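Local coordinates for protein GNAT family acetyltransferase (Mycobacterium smegmatis, PDB 6C30) that probably transfers an acetyl group from acetyl-CoA to an amino group of its substrate, as other RimJ-type N-acetyltransferases of the GNAT family do, at residues L148-A153 / A194-E199; R30-R35 / S73-L78; I130-L135 / R163-H168. All coordinates share one frame; numbering follows the deposited sequence. Where two conformers were deposited one is given.

How the contacts relate
Contact 2 comes first along the chain, in series with the other two; the segments of contacts 1 and 3 then alternate, in the order 130-135, 148-153, 163-168, 194-199. Contacts 1 and 3 have centres about 15 Å apart and touch where Ala153 CB meets Leu166 CD2 at 4.0 Å, so the strand pair of 148-153 / 194-199 lies against the helix pair of 130-135 / 163-168. Contact 2 sits across the centre of the chain, its centre about 26 Å from that of contact 1 and about 23 Å from that of contact 3. Contacts 1 and 3 thus form one adjoining region of the GNAT core, and contacts 1 and 2 reach the same mixed sheet from opposite sides of the chain's centre.

Contact 1 (L148-A153 / A194-E199); sequences LHRIEA and AITAEE
Ile151 and Ile195 form the hydrogen-bonded pair of an antiparallel strand junction. Ile151 N reaches Ile195 O at 3.0 Å, and Ile195 N returns the bond to Ile151 O at 2.9 Å. A further backbone bond, Ala197 N to His149 O at 2.8 Å, carries the link past the end of strand 186-196 into the 3-10 turn. There Thr196 CA also leans on the same oxygen in a CA-H...O contact.

The main polar side-chain pair lies beyond this pair of strands. His149 NE2 donates to Glu198 OE2 at 2.7 Å; the oxygen lies in the imidazole plane and is met on its syn side, while ring and carboxylate planes stand 85° apart. Glu198 reaches back to the ring through a bend at chi2 (92°), and Thr196 OG1 pins the other carboxylate oxygen, Glu198 OE1, at 2.7 Å. The rotation of the acid is therefore fixed from two sides, and Thr196 CB covers the rim of one imidazole face.

The side chains divide between the two faces of the sheet. On one, the extended chain of Arg150 runs past Thr196 CG2 and brings Arg150 NH2 to 3.6 Å from Ala194 CB; both terminal nitrogens grip Glu152 OE2, and NH2 also bridges to Glu174. On the other, Ile151 and Ile195 both pack on Leu139 of helix 130-143.

Strand 186-196 pairs antiparallel with strand 150-155 on one edge and with strand 172-180 on the other. This insertion of the last long strand between its two predecessors is the topology of the C-terminal half of the GNAT fold.

Contact 2 (R30-R35 / S73-L78); sequences RPVRMR and SICSGL
The planar peptide joining Arg33 to Met34 carries Cys75 SG over one face, 3.6 Å from Arg33 C and almost straight above that carbon. The thiol gets there because SG stands anti to the backbone N (chi1 -174°), pointing off the helix. Two other flat groups lie farther from the helix: the guanidinium groups of Arg30 and Arg33 are stacked face to face, Arg33 CZ lying 3.5 Å above the Arg30 plane and over its centre. At the edge of the Arg30 group, in its plane, Arg30 NH1 donates to Pro31 O at 2.9 Å. Salt bridges from Arg30 to Glu93 and Asp36 probably offset the repulsion between the like charges, helped perhaps by a long, weak ion pair of Arg33 with Asp95 of the second subunit.

In GNAT terms, the chain leaves the sheet at the end of strand 25-31 and makes a helical excursion before strand 88-94 returns antiparallel beside it. Helix 71-83 closes that excursion, and this contact lays it against the loop that began it.

Apolar side chains flank the thiol. Val32 CG2 is 4.1 Å from Cys75 SG and 4.4 Å from Leu78 CB, bridging successive turns of the helix. Met34, bent at chi2 (-65°), folds its thioether back so that Met34 SD lies 3.9 Å from Cys75 CB. Two residues of helix 71-83 also bond to the loop backbone: Arg33 O accepts from Trp71 NE1 and Val32 O from Arg79 NH1.

Contact 3 (I130-L135 / R163-H168); sequences IATAAL and RAVLAH
Val165 pushes its CG1 methyl into a shallow hollow on helix 130-143 formed by Ala131, Thr132 and Leu135, residues within about one turn of each other. The two helices flank strand 150-155 in the chain, and helix 130-143 is the connecting helix of a beta-alpha-beta unit between the parallel strands 114-121 and 150-155 of the GNAT fold. It starts just after Gly129, in the region that in relatives carries the pyrophosphate-binding turn for acetyl-CoA.

The segment axes come within 9.4 Å and cross at -44°. Of the three walls around the valine methyl, Leu135 CD1 is the tightest, 3.5 Å from Val165 CG1, with the two side chains meeting at about a right angle; Ala131 CB closes another side, 4.0 Å from Val165 CG1. The fit is reciprocal. Leu135 CD1 is itself a bump between Val165 and Leu166, touching Leu166 CD2 at 3.9 Å, and Thr132 CG2 drops between Val165 and His168, one turn apart. On the sheet side, Tyr119 of strand 114-121 packs on Ala131, Leu135 and Val165, while Leu166 rests on Val155 of strand 150-155.

Thr132 OG1 is hydrogen-bonded to Gly129 O, just before the helix begins, while the methyl Thr132 CG2 (anti to the carbonyl carbon) touches His168 CD2 at 3.9 Å.

Contact 1 (L148-A153 / A194-E199)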
ATOM      1  N   LEU A 148     -15.392  -2.856  18.086  1.00 17.17           N
ATOM      2  CA  LEU A 148     -15.580  -1.853  19.120  1.00 15.59           C
ATOM      3  C   LEU A 148     -16.921  -1.131  18.991  1.00 16.12           C
ATOM      4  O   LEU A 148     -17.546  -1.110  17.920  1.00 18.02           O
ATOM      5  CB  LEU A 148     -14.431  -0.836  19.088  1.00 16.41           C
ATOM      6  CG  LEU A 148     -13.054  -1.431  19.390  1.00 14.89           C
ATOM      7  CD1 LEU A 148     -11.976  -0.354  19.304  1.00 17.01           C
ATOM      8  CD2 LEU A 148     -13.027  -2.102  20.763  1.00 17.09           C
ATOM      9  N   HIS A 149     -17.348  -0.552  20.108  1.00 14.63           N
ATOM     10  CA  HIS A 149     -18.608   0.176  20.201  1.00 15.01           C
ATOM     11  C   HIS A 149     -18.433   1.699  20.244  1.00 15.20           C
ATOM     12  O   HIS A 149     -19.335   2.445  19.886  1.00 15.48           O
ATOM     13  CB  HIS A 149     -19.380  -0.290  21.443  1.00 16.52           C
ATOM     14  CG  HIS A 149     -20.639   0.480  21.694  1.00 17.24           C
ATOM     15  ND1 HIS A 149     -20.745   1.434  22.681  1.00 15.56           N
ATOM     16  CD2 HIS A 149     -21.837   0.455  21.062  1.00 19.12           C
ATOM     17  CE1 HIS A 149     -21.960   1.956  22.658  1.00 17.67           C
ATOM     18  NE2 HIS A 149     -22.641   1.380  21.682  1.00 18.56           N
ATOM     19  N   ARG A 150     -17.255   2.153  20.661  1.00 15.34           N
ATOM     20  CA  ARG A 150     -17.032   3.571  20.906  1.00 13.61           C
ATOM     21  C   ARG A 150     -15.580   3.935  20.622  1.00 14.63           C
ATOM     22  O   ARG A 150     -14.674   3.167  20.939  1.00 14.08           O
ATOM     23  CB  ARG A 150     -17.408   3.904  22.353  1.00 14.88           C
ATOM     24  CG  ARG A 150     -17.188   5.339  22.795  1.00 15.32           C
ATOM     25  CD  ARG A 150     -17.765   5.575  24.206  1.00 15.00           C
ATOM     26  NE  ARG A 150     -17.506   6.939  24.658  1.00 15.63           N
ATOM     27  CZ  ARG A 150     -16.339   7.355  25.134  1.00 13.23           C
ATOM     28  NH1 ARG A 150     -15.328   6.499  25.243  1.00 14.58           N
ATOM     29  NH2 ARG A 150     -16.185   8.618  25.507  1.00 14.14           N
ATOM     30  N   ILE A 151     -15.377   5.098  20.014  1.00 12.33           N
ATOM     31  CA  ILE A 151     -14.049   5.676  19.861  1.00 13.29           C
ATOM     32  C   ILE A 151     -14.070   7.110  20.376  1.00 12.85           C
ATOM     33  O   ILE A 151     -14.989   7.885  20.068  1.00 14.42           O
ATOM     34  CB  ILE A 151     -13.584   5.638  18.395  1.00 13.32           C
ATOM     35  CG1 ILE A 151     -13.392   4.185  17.931  1.00 13.00           C
ATOM     36  CG2 ILE A 151     -12.299   6.438  18.201  1.00 14.25           C
ATOM     37  CD1 ILE A 151     -12.305   3.427  18.676  1.00 15.44           C
ATOM     38  N   GLU A 152     -13.073   7.466  21.181  1.00 12.33           N
ATOM     39  CA  GLU A 152     -12.952   8.821  21.692  1.00 12.26           C
ATOM     40  C   GLU A 152     -11.628   9.442  21.278  1.00 12.68           C
ATOM     41  O   GLU A 152     -10.726   8.739  20.813  1.00 12.40           O
ATOM     42  CB  GLU A 152     -13.067   8.837  23.218  1.00 12.48           C
ATOM     43  CG  GLU A 152     -11.906   8.126  23.904  1.00 13.23           C
ATOM     44  CD  GLU A 152     -12.017   8.096  25.417  1.00 13.68           C
ATOM     45  OE1 GLU A 152     -10.972   7.927  26.074  1.00 16.82           O
ATOM     46  OE2 GLU A 152     -13.138   8.225  25.964  1.00 15.01           O
ATOM     47  N   ALA A 153     -11.526  10.753  21.440  1.00 12.31           N
ATOM     48  CA  ALA A 153     -10.275  11.473  21.193  1.00 12.17           C
ATOM     49  C   ALA A 153     -10.186  12.649  22.140  1.00 12.54           C
ATOM     50  O   ALA A 153     -11.206  13.131  22.656  1.00 12.78           O
ATOM     51  CB  ALA A 153     -10.182  11.952  19.748  1.00 13.32           C
ATOM     52  N   ALA A 194     -16.218  12.095  21.138  1.00 13.02           N
ATOM     53  CA  ALA A 194     -16.506  10.678  20.981  1.00 12.85           C
ATOM     54  C   ALA A 194     -17.551  10.412  19.914  1.00 13.11           C
ATOM     55  O   ALA A 194     -18.329  11.295  19.535  1.00 13.65           O
ATOM     56  CB  ALA A 194     -16.977  10.077  22.304  1.00 13.42           C
ATOM     57  N   ILE A 195     -17.564   9.179  19.440  1.00 12.89           N
ATOM     58  CA  ILE A 195     -18.610   8.712  18.543  1.00 13.32           C
ATOM     59  C   ILE A 195     -18.837   7.229  18.837  1.00 15.20           C
ATOM     60  O   ILE A 195     -17.897   6.519  19.203  1.00 14.80           O
ATOM     61  CB  ILE A 195     -18.224   8.973  17.056  1.00 14.86           C
ATOM     62  CG1 ILE A 195     -19.402   8.666  16.125  1.00 14.41           C
ATOM     63  CG2 ILE A 195     -16.962   8.192  16.641  1.00 15.02           C
ATOM     64  CD1 ILE A 195     -19.137   9.012  14.661  1.00 15.89           C
ATOM     65  N   THR A 196     -20.081   6.763  18.730  1.00 15.71           N
ATOM     66  CA  THR A 196     -20.342   5.346  18.977  1.00 15.11           C
ATOM     67  C   THR A 196     -20.833   4.680  17.692  1.00 15.91           C
ATOM     68  O   THR A 196     -21.205   5.361  16.735  1.00 17.34           O
ATOM     69  CB  THR A 196     -21.357   5.118  20.137  1.00 17.78           C
ATOM     70  OG1 THR A 196     -22.654   5.604  19.765  1.00 18.53           O
ATOM     71  CG2 THR A 196     -20.896   5.811  21.415  1.00 17.78           C
ATOM     72  N   ALA A 197     -20.805   3.349  17.678  1.00 18.07           N
ATOM     73  CA  ALA A 197     -21.052   2.586  16.461  1.00 17.26           C
ATOM     74  C   ALA A 197     -22.437   2.855  15.876  1.00 19.80           C
ATOM     75  O   ALA A 197     -22.596   2.873  14.656  1.00 20.52           O
ATOM     76  CB  ALA A 197     -20.869   1.109  16.729  1.00 19.65           C
ATOM     77  N   GLU A 198     -23.419   3.091  16.743  1.00 20.71           N
ATOM     78  CA  GLU A 198     -24.778   3.425  16.292  1.00 20.48           C
ATOM     79  C   GLU A 198     -24.798   4.637  15.359  1.00 21.21           C
ATOM     80  O   GLU A 198     -25.678   4.753  14.505  1.00 21.17           O
ATOM     81  CB  GLU A 198     -25.698   3.700  17.491  1.00 22.59           C
ATOM     82  CG  GLU A 198     -25.890   2.523  18.445  1.00 22.09           C
ATOM     83  CD  GLU A 198     -24.889   2.522  19.588  1.00 24.01           C
ATOM     84  OE1 GLU A 198     -23.885   3.255  19.496  1.00 22.45           O
ATOM     85  OE2 GLU A 198     -25.107   1.790  20.575  1.00 22.56           O
ATOM     86  N   GLU A 199     -23.834   5.540  15.522  1.00 18.09           N
ATOM     87  CA  GLU A 199     -23.806   6.791  14.774  1.00 18.04           C
ATOM     88  C   GLU A 199     -23.092   6.672  13.434  1.00 18.45           C
ATOM     89  O   GLU A 199     -23.131   7.599  12.629  1.00 19.77           O
ATOM     90  CB  GLU A 199     -23.120   7.889  15.584  1.00 18.18           C
ATOM     91  CG  GLU A 199     -23.650   8.074  16.988  1.00 17.97           C
ATOM     92  CD  GLU A 199     -22.860   9.114  17.750  1.00 16.86           C
ATOM     93  OE1 GLU A 199     -22.986  10.324  17.446  1.00 18.16           O
ATOM     94  OE2 GLU A 199     -22.091   8.720  18.653  1.00 16.70           O
TER

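Contact 2 (R30-R35 / S73-L78)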
ATOM      1  N   ARG A  30      -1.797   1.422   7.046  1.00 12.29           N
ATOM      2  CA  ARG A  30      -1.155   0.114   7.182  1.00 12.89           C
ATOM      3  C   ARG A  30      -0.269   0.121   8.432  1.00 11.37           C
ATOM      4  O   ARG A  30       0.026   1.187   8.972  1.00 11.89           O
ATOM      5  CB  ARG A  30      -0.373  -0.252   5.902  1.00 13.53           C
ATOM      6  CG  ARG A  30       0.603   0.795   5.392  1.00 12.50           C
ATOM      7  CD  ARG A  30       1.917   0.727   6.140  1.00 11.88           C
ATOM      8  NE  ARG A  30       2.868   1.706   5.624  1.00 12.68           N
ATOM      9  CZ  ARG A  30       3.976   2.072   6.263  1.00 11.12           C
ATOM     10  NH1 ARG A  30       4.269   1.527   7.440  1.00 12.97           N
ATOM     11  NH2 ARG A  30       4.792   2.971   5.726  1.00 12.24           N
ATOM     12  N   PRO A  31       0.137  -1.068   8.918  1.00 12.25           N
ATOM     13  CA  PRO A  31       0.897  -1.100  10.179  1.00 12.18           C
ATOM     14  C   PRO A  31       2.230  -0.357  10.156  1.00 11.75           C
ATOM     15  O   PRO A  31       2.935  -0.382   9.154  1.00 11.10           O
ATOM     16  CB  PRO A  31       1.142  -2.597  10.395  1.00 12.40           C
ATOM     17  CG  PRO A  31      -0.024  -3.262   9.714  1.00 13.20           C
ATOM     18  CD  PRO A  31      -0.253  -2.421   8.473  1.00 12.68           C
ATOM     19  N   VAL A  32       2.589   0.283  11.261  1.00 10.90           N
ATOM     20  CA  VAL A  32       3.956   0.772  11.440  1.00 11.10           C
ATOM     21  C   VAL A  32       4.958  -0.359  11.221  1.00 11.93           C
ATOM     22  O   VAL A  32       4.677  -1.527  11.527  1.00 12.51           O
ATOM     23  CB  VAL A  32       4.201   1.374  12.856  1.00 11.42           C
ATOM     24  CG1 VAL A  32       3.413   2.663  13.066  1.00 12.63           C
ATOM     25  CG2 VAL A  32       3.885   0.361  13.948  1.00 11.97           C
ATOM     26  N   ARG A  33       6.126  -0.012  10.701  1.00 11.10           N
ATOM     27  CA  ARG A  33       7.172  -1.013  10.524  1.00 10.09           C
ATOM     28  C   ARG A  33       8.539  -0.370  10.680  1.00 11.29           C
ATOM     29  O   ARG A  33       8.679   0.868  10.624  1.00 10.94           O
ATOM     30  CB  ARG A  33       7.036  -1.705   9.165  1.00 12.16           C
ATOM     31  CG  ARG A  33       7.218  -0.779   7.986  1.00 11.91           C
ATOM     32  CD  ARG A  33       6.872  -1.504   6.674  1.00 15.86           C
ATOM     33  NE  ARG A  33       6.806  -0.531   5.596  1.00 18.19           N
ATOM     34  CZ  ARG A  33       5.821  -0.436   4.706  1.00 13.71           C
ATOM     35  NH1 ARG A  33       4.774  -1.258   4.719  1.00 14.68           N
ATOM     36  NH2 ARG A  33       5.893   0.511   3.792  1.00 17.23           N
ATOM     37  N   MET A  34       9.558  -1.202  10.884  1.00 11.76           N
ATOM     38  CA  MET A  34      10.897  -0.684  11.159  1.00 12.15           C
ATOM     39  C   MET A  34      11.454   0.208  10.054  1.00 10.31           C
ATOM     40  O   MET A  34      12.150   1.180  10.337  1.00 11.90           O
ATOM     41  CB  MET A  34      11.882  -1.841  11.434  1.00 11.98           C
ATOM     42  CG  MET A  34      11.543  -2.641  12.675  1.00 13.05           C
ATOM     43  SD  MET A  34      11.693  -1.628  14.156  1.00 13.75           S
ATOM     44  CE  MET A  34      10.989  -2.704  15.380  1.00 18.37           C
ATOM     45  N   ARG A  35      11.133  -0.097   8.797  1.00 11.65           N
ATOM     46  CA  ARG A  35      11.648   0.691   7.688  1.00 12.64           C
ATOM     47  C   ARG A  35      11.076   2.110   7.632  1.00 12.45           C
ATOM     48  O   ARG A  35      11.532   2.923   6.834  1.00 13.31           O
ATOM     49  CB  ARG A  35      11.377  -0.025   6.363  1.00 16.15           C
ATOM     50  CG  ARG A  35      12.254  -1.253   6.130  1.00 19.82           C
ATOM     51  CD  ARG A  35      13.191  -1.005   4.962  1.00 16.99           C
ATOM     52  NE  ARG A  35      14.242  -2.011   4.845  1.00 15.28           N
ATOM     53  CZ  ARG A  35      14.141  -3.122   4.124  1.00 16.10           C
ATOM     54  NH1 ARG A  35      13.013  -3.399   3.470  1.00 17.89           N
ATOM     55  NH2 ARG A  35      15.164  -3.965   4.067  1.00 16.33           N
ATOM     56  N   SER A  73      12.981   1.085  18.958  1.00 12.43           N
ATOM     57  CA  SER A  73      12.328   0.811  20.240  1.00 12.82           C
ATOM     58  C   SER A  73      10.889   1.324  20.296  1.00 11.98           C
ATOM     59  O   SER A  73      10.028   0.696  20.904  1.00 13.90           O
ATOM     60  CB  SER A  73      13.145   1.403  21.387  1.00 13.83           C
ATOM     61  OG  SER A  73      14.344   0.646  21.572  1.00 19.49           O
ATOM     62  N   ILE A  74      10.626   2.457  19.652  1.00 11.59           N
ATOM     63  CA  ILE A  74       9.266   2.987  19.622  1.00 13.20           C
ATOM     64  C   ILE A  74       8.351   2.059  18.822  1.00 12.05           C
ATOM     65  O   ILE A  74       7.267   1.664  19.281  1.00 13.15           O
ATOM     66  CB  ILE A  74       9.259   4.412  19.041  1.00 12.33           C
ATOM     67  CG1 ILE A  74       9.970   5.365  20.008  1.00 13.41           C
ATOM     68  CG2 ILE A  74       7.834   4.874  18.749  1.00 14.24           C
ATOM     69  CD1 ILE A  74      10.247   6.738  19.439  1.00 12.84           C
ATOM     70  N   CYS A  75       8.812   1.676  17.635  1.00 10.94           N
ATOM     71  CA  CYS A  75       8.052   0.788  16.782  1.00 12.18           C
ATOM     72  C   CYS A  75       7.825  -0.567  17.465  1.00 11.78           C
ATOM     73  O   CYS A  75       6.723  -1.106  17.435  1.00 12.48           O
ATOM     74  CB  CYS A  75       8.782   0.624  15.449  1.00 11.98           C
ATOM     75  SG  CYS A  75       7.879  -0.317  14.224  1.00 13.46           S
ATOM     76  N   SER A  76       8.875  -1.115  18.076  1.00 12.74           N
ATOM     77  CA  SER A  76       8.731  -2.387  18.784  0.53 14.23           C
ATOM     78  C   SER A  76       7.699  -2.289  19.912  1.00 12.92           C
ATOM     79  O   SER A  76       6.880  -3.195  20.094  1.00 13.92           O
ATOM     80  CB  SER A  76      10.078  -2.855  19.343  0.53 14.18           C
ATOM     81  OG  SER A  76      10.891  -3.414  18.323  0.53 15.40           O
ATOM     82  N   GLY A  77       7.730  -1.187  20.654  1.00 12.93           N
ATOM     83  CA  GLY A  77       6.766  -0.989  21.724  1.00 14.25           C
ATOM     84  C   GLY A  77       5.337  -0.913  21.215  1.00 13.53           C
ATOM     85  O   GLY A  77       4.429  -1.509  21.798  1.00 13.97           O
ATOM     86  N   LEU A  78       5.128  -0.152  20.138  1.00 12.63           N
ATOM     87  CA  LEU A  78       3.796  -0.060  19.533  1.00 14.36           C
ATOM     88  C   LEU A  78       3.294  -1.417  19.065  1.00 12.41           C
ATOM     89  O   LEU A  78       2.148  -1.787  19.303  1.00 13.48           O
ATOM     90  CB  LEU A  78       3.806   0.915  18.350  1.00 12.68           C
ATOM     91  CG  LEU A  78       4.022   2.382  18.722  1.00 13.40           C
ATOM     92  CD1 LEU A  78       4.286   3.225  17.477  1.00 13.37           C
ATOM     93  CD2 LEU A  78       2.827   2.927  19.498  1.00 16.20           C
TER

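Contact 3 (I130-L135 / R163-H168)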
ATOM      1  N   ILE A 130      -6.539  14.628   4.337  1.00 16.17           N
ATOM      2  CA  ILE A 130      -5.824  13.403   4.689  1.00 15.25           C
ATOM      3  C   ILE A 130      -6.183  12.955   6.110  1.00 13.64           C
ATOM      4  O   ILE A 130      -6.486  11.784   6.336  1.00 13.84           O
ATOM      5  CB  ILE A 130      -4.304  13.570   4.537  1.00 13.78           C
ATOM      6  CG1 ILE A 130      -3.942  13.804   3.063  1.00 16.41           C
ATOM      7  CG2 ILE A 130      -3.574  12.343   5.078  1.00 13.90           C
ATOM      8  CD1 ILE A 130      -2.480  14.144   2.835  1.00 16.91           C
ATOM      9  N   ALA A 131      -6.202  13.892   7.050  1.00 13.65           N
ATOM     10  CA  ALA A 131      -6.542  13.532   8.427  1.00 14.06           C
ATOM     11  C   ALA A 131      -7.989  13.073   8.562  1.00 14.47           C
ATOM     12  O   ALA A 131      -8.265  12.106   9.252  1.00 14.43           O
ATOM     13  CB  ALA A 131      -6.271  14.684   9.362  1.00 14.03           C
ATOM     14  N   THR A 132      -8.918  13.753   7.888  1.00 14.57           N
ATOM     15  CA  THR A 132     -10.311  13.320   7.971  1.00 15.30           C
ATOM     16  C   THR A 132     -10.483  11.932   7.353  1.00 13.63           C
ATOM     17  O   THR A 132     -11.196  11.100   7.902  1.00 14.08           O
ATOM     18  CB  THR A 132     -11.269  14.316   7.301  1.00 15.50           C
ATOM     19  OG1 THR A 132     -10.840  14.560   5.956  1.00 17.27           O
ATOM     20  CG2 THR A 132     -11.306  15.627   8.076  1.00 16.64           C
ATOM     21  N   ALA A 133      -9.791  11.665   6.248  1.00 14.38           N
ATOM     22  CA  ALA A 133      -9.847  10.337   5.649  1.00 13.86           C
ATOM     23  C   ALA A 133      -9.260   9.267   6.563  1.00 13.39           C
ATOM     24  O   ALA A 133      -9.809   8.171   6.680  1.00 14.86           O
ATOM     25  CB  ALA A 133      -9.126  10.324   4.304  1.00 15.17           C
ATOM     26  N   ALA A 134      -8.142   9.592   7.205  1.00 13.71           N
ATOM     27  CA  ALA A 134      -7.500   8.650   8.114  1.00 14.88           C
ATOM     28  C   ALA A 134      -8.399   8.321   9.303  1.00 13.65           C
ATOM     29  O   ALA A 134      -8.553   7.155   9.679  1.00 14.12           O
ATOM     30  CB  ALA A 134      -6.162   9.198   8.593  1.00 15.53           C
ATOM     31  N   LEU A 135      -8.995   9.348   9.896  1.00 13.38           N
ATOM     32  CA  LEU A 135      -9.926   9.128  10.994  1.00 13.70           C
ATOM     33  C   LEU A 135     -11.144   8.315  10.559  1.00 13.48           C
ATOM     34  O   LEU A 135     -11.599   7.423  11.280  1.00 14.02           O
ATOM     35  CB  LEU A 135     -10.374  10.467  11.579  1.00 15.19           C
ATOM     36  CG  LEU A 135      -9.301  11.205  12.374  1.00 13.14           C
ATOM     37  CD1 LEU A 135      -9.735  12.633  12.589  1.00 17.71           C
ATOM     38  CD2 LEU A 135      -9.059  10.537  13.718  1.00 15.36           C
ATOM     39  N   ARG A 163      -9.752  20.361  16.291  1.00 14.53           N
ATOM     40  CA  ARG A 163     -11.173  20.356  16.645  1.00 14.49           C
ATOM     41  C   ARG A 163     -12.050  20.321  15.401  1.00 15.97           C
ATOM     42  O   ARG A 163     -13.052  19.615  15.358  1.00 16.15           O
ATOM     43  CB  ARG A 163     -11.521  21.570  17.509  1.00 14.85           C
ATOM     44  CG  ARG A 163     -10.860  21.517  18.890  1.00 16.95           C
ATOM     45  CD  ARG A 163     -11.186  22.737  19.733  1.00 16.26           C
ATOM     46  NE  ARG A 163     -12.599  22.781  20.093  1.00 16.27           N
ATOM     47  CZ  ARG A 163     -13.145  23.738  20.836  1.00 17.26           C
ATOM     48  NH1 ARG A 163     -12.391  24.725  21.296  1.00 18.85           N
ATOM     49  NH2 ARG A 163     -14.438  23.688  21.130  1.00 18.52           N
ATOM     50  N   ALA A 164     -11.651  21.063  14.377  1.00 15.52           N
ATOM     51  CA  ALA A 164     -12.429  21.095  13.142  1.00 17.51           C
ATOM     52  C   ALA A 164     -12.374  19.758  12.408  1.00 15.72           C
ATOM     53  O   ALA A 164     -13.389  19.286  11.887  1.00 16.92           O
ATOM     54  CB  ALA A 164     -11.936  22.214  12.243  1.00 18.39           C
ATOM     55  N   VAL A 165     -11.193  19.150  12.366  1.00 14.78           N
ATOM     56  CA  VAL A 165     -11.032  17.844  11.726  1.00 14.98           C
ATOM     57  C   VAL A 165     -11.917  16.796  12.412  1.00 14.30           C
ATOM     58  O   VAL A 165     -12.652  16.060  11.755  1.00 14.99           O
ATOM     59  CB  VAL A 165      -9.544  17.401  11.753  1.00 15.40           C
ATOM     60  CG1 VAL A 165      -9.402  15.929  11.455  1.00 16.43           C
ATOM     61  CG2 VAL A 165      -8.727  18.221  10.755  1.00 17.97           C
ATOM     62  N   LEU A 166     -11.859  16.753  13.741  1.00 14.39           N
ATOM     63  CA  LEU A 166     -12.632  15.783  14.506  1.00 14.05           C
ATOM     64  C   LEU A 166     -14.137  16.018  14.369  1.00 15.08           C
ATOM     65  O   LEU A 166     -14.903  15.064  14.197  1.00 15.20           O
ATOM     66  CB  LEU A 166     -12.208  15.828  15.984  1.00 15.03           C
ATOM     67  CG  LEU A 166     -10.793  15.304  16.256  1.00 14.70           C
ATOM     68  CD1 LEU A 166     -10.279  15.802  17.598  1.00 14.82           C
ATOM     69  CD2 LEU A 166     -10.762  13.779  16.199  1.00 15.88           C
ATOM     70  N   ALA A 167     -14.557  17.280  14.440  1.00 15.03           N
ATOM     71  CA  ALA A 167     -15.977  17.596  14.298  1.00 17.60           C
ATOM     72  C   ALA A 167     -16.462  17.222  12.901  1.00 16.26           C
ATOM     73  O   ALA A 167     -17.585  16.736  12.733  1.00 18.61           O
ATOM     74  CB  ALA A 167     -16.225  19.065  14.575  1.00 17.31           C
ATOM     75  N   HIS A 168     -15.610  17.428  11.904  1.00 16.24           N
ATOM     76  CA  HIS A 168     -16.005  17.186  10.524  1.00 18.66           C
ATOM     77  C   HIS A 168     -16.464  15.751  10.296  1.00 18.35           C
ATOM     78  O   HIS A 168     -17.475  15.519   9.630  1.00 20.49           O
ATOM     79  CB  HIS A 168     -14.861  17.518   9.568  1.00 18.91           C
ATOM     80  CG  HIS A 168     -15.210  17.303   8.129  1.00 22.30           C
ATOM     81  ND1 HIS A 168     -15.787  18.284   7.351  1.00 28.65           N
ATOM     82  CD2 HIS A 168     -15.089  16.213   7.337  1.00 20.43           C
ATOM     83  CE1 HIS A 168     -15.995  17.810   6.135  1.00 27.08           C
ATOM     84  NE2 HIS A 168     -15.581  16.556   6.100  1.00 26.22           N
TER